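Local coordinates for hypothetical protein (Fusobacterium nucleatum subsp. nucleatum, PDB 2GSL) that binds magnesium and might be a ribonuclease of the MrnC family involved in RNA processing, at residues 103-106 with 107-111. Numbering follows the deposited sequence.
With MG (magnesium ion), chain G.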
loop_
_atom_site.group_PDB
_atom_site.type_symbol
_atom_site.label_atom_id
_atom_site.label_comp_id
_atom_site.label_asym_id
_atom_site.label_seq_id
_atom_site.Cartn_x
_atom_site.Cartn_y
_atom_site.Cartn_z
ATOM N N GLU A 103 -11.013 6.763 0.458
ATOM C CA GLU A 103 -10.262 5.543 0.155
ATOM C C GLU A 103 -11.090 4.585 -0.702
ATOM O O GLU A 103 -10.550 3.683 -1.340
ATOM C CB GLU A 103 -9.829 4.819 1.439
ATOM C CG GLU A 103 -9.006 5.657 2.383
ATOM C CD GLU A 103 -8.382 4.856 3.501
ATOM O OE1 GLU A 103 -7.151 5.001 3.697
ATOM O OE2 GLU A 103 -9.099 4.088 4.195
ATOM N N ALA A 104 -12.401 4.783 -0.709
ATOM C CA ALA A 104 -13.281 3.933 -1.482
ATOM C C ALA A 104 -13.169 4.351 -2.936
ATOM O O ALA A 104 -13.063 3.515 -3.829
ATOM C CB ALA A 104 -14.713 4.080 -0.994
ATOM N N ILE A 105 -13.195 5.657 -3.169
ATOM C CA ILE A 105 -13.069 6.183 -4.520
ATOM C C ILE A 105 -11.693 5.821 -5.088
ATOM O O ILE A 105 -11.599 5.324 -6.204
ATOM C CB ILE A 105 -13.239 7.702 -4.538
ATOM C CG1 ILE A 105 -14.673 8.052 -4.151
ATOM C CG2 ILE A 105 -12.892 8.242 -5.913
ATOM C CD1 ILE A 105 -14.895 9.524 -3.920
ATOM N N ILE A 106 -10.636 6.062 -4.317
ATOM C CA ILE A 106 -9.291 5.736 -4.764
ATOM C C ILE A 106 -9.254 4.245 -5.099
ATOM O O ILE A 106 -8.747 3.846 -6.144
ATOM C CB ILE A 106 -8.191 6.057 -3.662
ATOM C CG1 ILE A 106 -8.081 7.562 -3.418
ATOM C CG2 ILE A 106 -6.808 5.598 -4.133
ATOM C CD1 ILE A 106 -7.447 8.325 -4.580
ATOM N N GLY A 107 -9.796 3.421 -4.211
ATOM C CA GLY A 107 -9.800 1.991 -4.452
ATOM C C GLY A 107 -10.506 1.636 -5.746
ATOM O O GLY A 107 -10.050 0.765 -6.495
ATOM N N ALA A 108 -11.613 2.319 -6.019
ATOM C CA ALA A 108 -12.395 2.062 -7.220
ATOM C C ALA A 108 -11.647 2.453 -8.497
ATOM O O ALA A 108 -11.566 1.671 -9.436
ATOM C CB ALA A 108 -13.718 2.804 -7.137
HETATM N N MSE A 109 -11.104 3.664 -8.523
HETATM C CA MSE A 109 -10.383 4.142 -9.688
HETATM C C MSE A 109 -9.318 3.130 -10.094
HETATM O O MSE A 109 -9.151 2.815 -11.276
HETATM C CB MSE A 109 -9.749 5.497 -9.383
HETATM C CG MSE A 109 -10.756 6.597 -9.031
HETATM SE SE MSE A 109 -9.877 8.272 -8.541
HETATM C CE MSE A 109 -11.384 9.485 -8.663
ATOM N N TYR A 110 -8.611 2.595 -9.111
ATOM C CA TYR A 110 -7.575 1.621 -9.392
ATOM C C TYR A 110 -8.171 0.417 -10.138
ATOM O O TYR A 110 -7.790 0.130 -11.273
ATOM C CB TYR A 110 -6.949 1.184 -8.080
ATOM C CG TYR A 110 -5.675 0.417 -8.239
ATOM C CD1 TYR A 110 -4.458 1.064 -8.330
ATOM C CD2 TYR A 110 -5.689 -0.966 -8.249
ATOM C CE1 TYR A 110 -3.282 0.344 -8.414
ATOM C CE2 TYR A 110 -4.532 -1.693 -8.333
ATOM C CZ TYR A 110 -3.331 -1.040 -8.410
ATOM O OH TYR A 110 -2.180 -1.790 -8.441
ATOM N N LEU A 111 -9.109 -0.280 -9.500
ATOM C CA LEU A 111 -9.764 -1.436 -10.111
ATOM C C LEU A 111 -10.297 -1.150 -11.524
ATOM O O LEU A 111 -10.466 -2.069 -12.325
ATOM C CB LEU A 111 -10.904 -1.925 -9.215
ATOM C CG LEU A 111 -10.435 -2.690 -7.990
ATOM C CD1 LEU A 111 -11.612 -3.060 -7.106
ATOM C CD2 LEU A 111 -9.714 -3.926 -8.439
HETATM MG MG MG G . -6.797 4.866 6.012
HETATM O O HOH W 1 -7.996 2.972 6.468
HETATM O O HOH W 2 -4.788 5.989 5.501
HETATM O O HOH W 3 -5.708 4.133 7.960
#
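The aromatic ring of Tyr110 leads away from the turn that carries it; of the Tyr110 side chain, CB lies nearest Ile106 O (3.8 Å). Beyond the turn, the side chain packs on Ile25 of its own chain and on Leu28 of the second subunit, and OH is hydrogen-bonded to Lys32 NZ of that subunit. The second flat group, the Glu103 carboxylate, sits at the end of an extended chain and uses its two oxygens differently: OE1 of Glu103 binds magnesium at 2.3 Å, whereas OE2 accepts a hydrogen bond of 2.8 Å from a water that is itself a metal ligand. Asp23, the probable active-site residue, also binds this ion. All this belongs to helix 93-111 of the ribonuclease III domain, which carries Glu103 to the metal site. Its i to i+4 backbone hydrogen bonds join the two halves of the segment: Gly107 N to Glu103 O (3.0 Å), Ala108 N to Ala104 O, Met109 N to Ile105 O (2.9 Å) and Tyr110 N to Ile106 O. On another side of the helix, Ile105 and Met109, present as selenomethionine, run side by side. With CG anti to its carbonyl carbon (chi1 -61°) and the chain extended beyond, Met109 lays CE alongside Ile105 CG2, 3.4 Å away, and both side chains reach Leu68.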